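Local coordinates for MPN domain-containing protein (Archaeoglobus fulgidus, PDB 1OI0), which probably acts as a zinc-dependent metallopeptidase of the JAB1/MPN family, a family with members that act in proteasomal deubiquitination, at residues Arg8-His22 / Ile96-Cys108. Sequence-based numbering, arbitrary orientation.
Sequences RGLLKTILEAAKSAH and IVCYPYDENSWKC
Y101 lies flat against the last turns of helix 8-21. Its CB meets CG of K19 at 3.6 Å and its CD1 meets CB of A18 at 3.6 Å; CD2 rests on the same K19 CG, CE1 stays on the A18 methyl, CE2 approaches CB of H22 and CZ comes 4.0 Å from O of A18. The hydroxyl ends at the edge of the H22 ring, where its modelled approach to CD2 is doubtfully close. The backbone at A18-K19 covers one ring face, and CA of Y99 lies 3.8 Å above the opposite face, so the phenol is sandwiched. With CG anti to its carbonyl carbon (chi1 -45°), the ring is laid along the helix beneath K19, whose extended chain runs past it in the opposite direction. A water joins K19 NZ to O of Y101. Replacing Y101 with an alanine would remove the ring and is likely to leave a gap between the A18-K19 backbone and Y99, the A18 methyl losing its mates.

L15 fits into the turn that follows, its CD1 3.4 Å from O of D102 and its CD2 against V97, whose CG1 also meets CG2 of I14. Near the helix start, CD2 of L11 sits over the W106 indole in a CH-pi contact, and a second water donates to O of E103 and is weakly bonded by R8 NH1. Helix 8-21 thus packs across the hairpin of strands 93-98 and 106-110, with I14 continuing onto strands 64-72 and 36-42, while V97 pairs through its backbone with the zinc ligands H70 and H72.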
loop_
_atom_site.group_PDB
_atom_site.type_symbol
_atom_site.label_atom_id
_atom_site.label_comp_id
_atom_site.label_asym_id
_atom_site.label_seq_id
_atom_site.Cartn_x
_atom_site.Cartn_y
_atom_site.Cartn_z
ATOM N N ARG A 8 -10.884 1.562 6.189
ATOM C CA ARG A 8 -10.092 2.013 7.325
ATOM C C ARG A 8 -9.511 0.783 8.010
ATOM O O ARG A 8 -8.428 0.835 8.592
ATOM C CB ARG A 8 -10.966 2.793 8.312
ATOM C CG ARG A 8 -10.252 3.186 9.596
ATOM C CD ARG A 8 -9.111 4.154 9.333
ATOM N NE ARG A 8 -9.583 5.416 8.770
ATOM C CZ ARG A 8 -8.793 6.438 8.454
ATOM N NH1 ARG A 8 -7.483 6.351 8.643
ATOM N NH2 ARG A 8 -9.311 7.547 7.944
ATOM N N GLY A 9 -10.240 -0.325 7.926
ATOM C CA GLY A 9 -9.791 -1.561 8.538
ATOM C C GLY A 9 -8.518 -2.081 7.905
ATOM O O GLY A 9 -7.646 -2.604 8.597
ATOM N N LEU A 10 -8.411 -1.947 6.586
ATOM C CA LEU A 10 -7.222 -2.413 5.882
ATOM C C LEU A 10 -6.035 -1.508 6.187
ATOM O O LEU A 10 -4.908 -1.988 6.325
ATOM C CB LEU A 10 -7.464 -2.454 4.371
ATOM C CG LEU A 10 -6.320 -3.090 3.574
ATOM C CD1 LEU A 10 -6.180 -4.543 3.996
ATOM C CD2 LEU A 10 -6.590 -2.999 2.075
ATOM N N LEU A 11 -6.279 -0.204 6.285
ATOM C CA LEU A 11 -5.210 0.741 6.594
ATOM C C LEU A 11 -4.631 0.424 7.966
ATOM O O LEU A 11 -3.411 0.447 8.161
ATOM C CB LEU A 11 -5.732 2.178 6.581
ATOM C CG LEU A 11 -5.820 2.884 5.227
ATOM C CD1 LEU A 11 -6.403 4.276 5.418
ATOM C CD2 LEU A 11 -4.434 2.971 4.600
ATOM N N LYS A 12 -5.510 0.126 8.918
ATOM C CA LYS A 12 -5.069 -0.203 10.264
ATOM C C LYS A 12 -4.228 -1.472 10.212
ATOM O O LYS A 12 -3.168 -1.551 10.827
ATOM C CB LYS A 12 -6.269 -0.411 11.192
ATOM C CG LYS A 12 -5.874 -0.719 12.627
ATOM C CD LYS A 12 -7.088 -0.944 13.514
ATOM C CE LYS A 12 -6.662 -1.247 14.945
ATOM N NZ LYS A 12 -7.829 -1.548 15.821
ATOM N N THR A 13 -4.706 -2.463 9.466
ATOM C CA THR A 13 -3.995 -3.727 9.322
ATOM C C THR A 13 -2.614 -3.486 8.720
ATOM O O THR A 13 -1.611 -4.023 9.195
ATOM C CB THR A 13 -4.777 -4.694 8.412
ATOM O OG1 THR A 13 -6.041 -4.996 9.017
ATOM C CG2 THR A 13 -4.001 -5.986 8.197
ATOM N N ILE A 14 -2.567 -2.667 7.676
ATOM C CA ILE A 14 -1.309 -2.360 7.008
ATOM C C ILE A 14 -0.322 -1.659 7.939
ATOM O O ILE A 14 0.837 -2.067 8.049
ATOM C CB ILE A 14 -1.547 -1.478 5.760
ATOM C CG1 ILE A 14 -2.236 -2.308 4.669
ATOM C CG2 ILE A 14 -0.224 -0.919 5.246
ATOM C CD1 ILE A 14 -2.774 -1.489 3.505
ATOM N N LEU A 15 -0.782 -0.610 8.612
ATOM C CA LEU A 15 0.082 0.136 9.516
ATOM C C LEU A 15 0.585 -0.708 10.684
ATOM O O LEU A 15 1.716 -0.535 11.139
ATOM C CB LEU A 15 -0.649 1.375 10.032
ATOM C CG LEU A 15 -0.902 2.413 8.934
ATOM C CD1 LEU A 15 -1.833 3.483 9.450
ATOM C CD2 LEU A 15 0.420 3.020 8.474
ATOM N N GLU A 16 -0.246 -1.625 11.165
ATOM C CA GLU A 16 0.163 -2.486 12.270
ATOM C C GLU A 16 1.160 -3.535 11.774
ATOM O O GLU A 16 2.056 -3.951 12.507
ATOM C CB GLU A 16 -1.058 -3.161 12.895
ATOM C CG GLU A 16 -2.063 -2.171 13.465
ATOM C CD GLU A 16 -3.233 -2.847 14.152
ATOM O OE1 GLU A 16 -3.811 -3.782 13.562
ATOM O OE2 GLU A 16 -3.582 -2.436 15.279
ATOM N N ALA A 17 1.005 -3.951 10.521
ATOM C CA ALA A 17 1.903 -4.937 9.926
ATOM C C ALA A 17 3.268 -4.291 9.716
ATOM O O ALA A 17 4.304 -4.936 9.880
ATOM C CB ALA A 17 1.342 -5.427 8.595
ATOM N N ALA A 18 3.257 -3.013 9.351
ATOM C CA ALA A 18 4.491 -2.266 9.132
ATOM C C ALA A 18 5.213 -2.108 10.463
ATOM O O ALA A 18 6.429 -2.305 10.552
ATOM C CB ALA A 18 4.182 -0.903 8.537
ATOM N N LYS A 19 4.461 -1.755 11.502
ATOM C CA LYS A 19 5.043 -1.591 12.830
ATOM C C LYS A 19 5.677 -2.900 13.268
ATOM O O LYS A 19 6.776 -2.915 13.820
ATOM C CB LYS A 19 3.974 -1.180 13.845
ATOM C CG LYS A 19 3.404 0.206 13.627
ATOM C CD LYS A 19 2.306 0.506 14.636
ATOM C CE LYS A 19 1.715 1.888 14.424
ATOM N NZ LYS A 19 0.612 2.161 15.387
ATOM N N SER A 20 4.979 -4.005 13.024
ATOM C CA SER A 20 5.484 -5.320 13.405
ATOM C C SER A 20 6.709 -5.714 12.593
ATOM O O SER A 20 7.589 -6.418 13.085
ATOM C CB SER A 20 4.396 -6.381 13.225
ATOM O OG SER A 20 3.300 -6.133 14.086
ATOM N N ALA A 21 6.761 -5.258 11.346
ATOM C CA ALA A 21 7.882 -5.573 10.468
ATOM C C ALA A 21 9.137 -4.729 10.725
ATOM O O ALA A 21 10.254 -5.194 10.494
ATOM C CB ALA A 21 7.446 -5.423 9.002
ATOM N N HIS A 22 8.955 -3.499 11.200
ATOM C CA HIS A 22 10.077 -2.593 11.450
ATOM C C HIS A 22 11.262 -3.314 12.090
ATOM O O HIS A 22 11.082 -4.088 13.029
ATOM C CB HIS A 22 9.631 -1.425 12.337
ATOM C CG HIS A 22 10.604 -0.285 12.366
ATOM N ND1 HIS A 22 11.558 -0.141 13.351
ATOM C CD2 HIS A 22 10.787 0.750 11.513
ATOM C CE1 HIS A 22 12.283 0.936 13.103
ATOM N NE2 HIS A 22 11.836 1.494 11.993
ATOM N N ILE A 96 2.560 3.451 0.031
ATOM C CA ILE A 96 3.798 3.415 0.801
ATOM C C ILE A 96 3.438 3.951 2.177
ATOM O O ILE A 96 2.816 5.010 2.294
ATOM C CB ILE A 96 4.906 4.329 0.225
ATOM C CG1 ILE A 96 5.362 3.817 -1.142
ATOM C CG2 ILE A 96 6.099 4.366 1.192
ATOM C CD1 ILE A 96 6.484 4.636 -1.745
ATOM N N VAL A 97 3.792 3.204 3.219
ATOM C CA VAL A 97 3.547 3.653 4.581
ATOM C C VAL A 97 4.948 3.859 5.130
ATOM O O VAL A 97 5.891 3.209 4.683
ATOM C CB VAL A 97 2.761 2.609 5.423
ATOM C CG1 VAL A 97 1.416 2.332 4.772
ATOM C CG2 VAL A 97 3.552 1.333 5.564
ATOM N N CYS A 98 5.095 4.760 6.091
ATOM C CA CYS A 98 6.419 5.056 6.616
ATOM C C CYS A 98 6.419 5.289 8.118
ATOM O O CYS A 98 5.383 5.568 8.719
ATOM C CB CYS A 98 6.959 6.299 5.897
ATOM S SG CYS A 98 5.729 7.653 5.867
ATOM N N TYR A 99 7.599 5.167 8.713
ATOM C CA TYR A 99 7.774 5.391 10.141
ATOM C C TYR A 99 7.250 6.798 10.447
ATOM O O TYR A 99 7.445 7.717 9.654
ATOM C CB TYR A 99 9.263 5.313 10.478
ATOM C CG TYR A 99 9.562 5.428 11.948
ATOM C CD1 TYR A 99 9.402 4.335 12.797
ATOM C CD2 TYR A 99 9.966 6.644 12.500
ATOM C CE1 TYR A 99 9.634 4.444 14.156
ATOM C CE2 TYR A 99 10.198 6.769 13.866
ATOM C CZ TYR A 99 10.029 5.663 14.686
ATOM O OH TYR A 99 10.230 5.776 16.041
ATOM N N PRO A 100 6.613 7.003 11.614
ATOM C CA PRO A 100 6.296 6.105 12.732
ATOM C C PRO A 100 5.057 5.232 12.538
ATOM O O PRO A 100 4.563 4.625 13.491
ATOM C CB PRO A 100 6.124 7.074 13.891
ATOM C CG PRO A 100 5.436 8.212 13.228
ATOM C CD PRO A 100 6.240 8.389 11.951
ATOM N N TYR A 101 4.548 5.192 11.312
ATOM C CA TYR A 101 3.383 4.379 10.982
ATOM C C TYR A 101 2.113 4.825 11.698
ATOM O O TYR A 101 1.304 3.989 12.101
ATOM C CB TYR A 101 3.649 2.908 11.313
ATOM C CG TYR A 101 5.003 2.406 10.865
ATOM C CD1 TYR A 101 5.336 2.335 9.513
ATOM C CD2 TYR A 101 5.951 1.999 11.801
ATOM C CE1 TYR A 101 6.588 1.868 9.104
ATOM C CE2 TYR A 101 7.198 1.533 11.408
ATOM C CZ TYR A 101 7.510 1.469 10.063
ATOM O OH TYR A 101 8.744 0.995 9.681
ATOM N N ASP A 102 1.942 6.132 11.865
ATOM C CA ASP A 102 0.739 6.647 12.510
ATOM C C ASP A 102 -0.396 6.615 11.490
ATOM O O ASP A 102 -0.171 6.360 10.305
ATOM C CB ASP A 102 0.954 8.075 13.031
ATOM C CG ASP A 102 1.278 9.066 11.929
ATOM O OD1 ASP A 102 0.456 9.228 11.002
ATOM O OD2 ASP A 102 2.358 9.690 11.992
ATOM N N GLU A 103 -1.612 6.883 11.958
ATOM C CA GLU A 103 -2.803 6.865 11.114
ATOM C C GLU A 103 -2.669 7.549 9.753
ATOM O O GLU A 103 -3.285 7.117 8.781
ATOM C CB GLU A 103 -3.985 7.488 11.865
ATOM C CG GLU A 103 -3.750 8.922 12.329
ATOM C CD GLU A 103 -3.147 9.007 13.722
ATOM O OE1 GLU A 103 -2.106 8.362 13.972
ATOM O OE2 GLU A 103 -3.719 9.728 14.570
ATOM N N ASN A 104 -1.870 8.608 9.679
ATOM C CA ASN A 104 -1.705 9.337 8.428
ATOM C C ASN A 104 -0.344 9.150 7.762
ATOM O O ASN A 104 0.013 9.889 6.843
ATOM C CB ASN A 104 -1.957 10.824 8.668
ATOM C CG ASN A 104 -3.311 11.086 9.299
ATOM O OD1 ASN A 104 -4.344 10.667 8.774
ATOM N ND2 ASN A 104 -3.313 11.780 10.431
ATOM N N SER A 105 0.406 8.153 8.218
ATOM C CA SER A 105 1.729 7.877 7.669
ATOM C C SER A 105 1.665 6.997 6.423
ATOM O O SER A 105 2.286 5.937 6.368
ATOM C CB SER A 105 2.594 7.202 8.735
ATOM O OG SER A 105 2.732 8.042 9.868
ATOM N N TRP A 106 0.918 7.447 5.421
ATOM C CA TRP A 106 0.775 6.692 4.188
ATOM C C TRP A 106 0.423 7.586 3.008
ATOM O O TRP A 106 -0.165 8.655 3.177
ATOM C CB TRP A 106 -0.312 5.628 4.341
ATOM C CG TRP A 106 -1.698 6.194 4.523
ATOM C CD1 TRP A 106 -2.272 6.598 5.693
ATOM C CD2 TRP A 106 -2.665 6.442 3.494
ATOM N NE1 TRP A 106 -3.541 7.080 5.458
ATOM C CE2 TRP A 106 -3.805 6.998 4.116
ATOM C CE3 TRP A 106 -2.677 6.250 2.107
ATOM C CZ2 TRP A 106 -4.947 7.361 3.399
ATOM C CZ3 TRP A 106 -3.812 6.611 1.391
ATOM C CH2 TRP A 106 -4.932 7.163 2.041
ATOM N N LYS A 107 0.793 7.132 1.817
ATOM C CA LYS A 107 0.506 7.841 0.572
ATOM C C LYS A 107 0.294 6.804 -0.526
ATOM O O LYS A 107 0.863 5.715 -0.476
ATOM C CB LYS A 107 1.663 8.774 0.195
ATOM C CG LYS A 107 1.933 9.869 1.210
ATOM C CD LYS A 107 3.046 10.790 0.746
ATOM C CE LYS A 107 3.335 11.864 1.778
ATOM N NZ LYS A 107 2.126 12.682 2.073
ATOM N N CYS A 108 -0.537 7.133 -1.511
ATOM C CA CYS A 108 -0.805 6.214 -2.609
ATOM C C CYS A 108 -0.326 6.816 -3.925
ATOM O O CYS A 108 -0.393 8.031 -4.127
ATOM C CB CYS A 108 -2.306 5.905 -2.694
ATOM S SG CYS A 108 -2.740 4.552 -3.820
HETATM O O HOH W 1 -5.229 5.001 8.781
HETATM O O HOH W 2 -1.127 3.529 13.506
#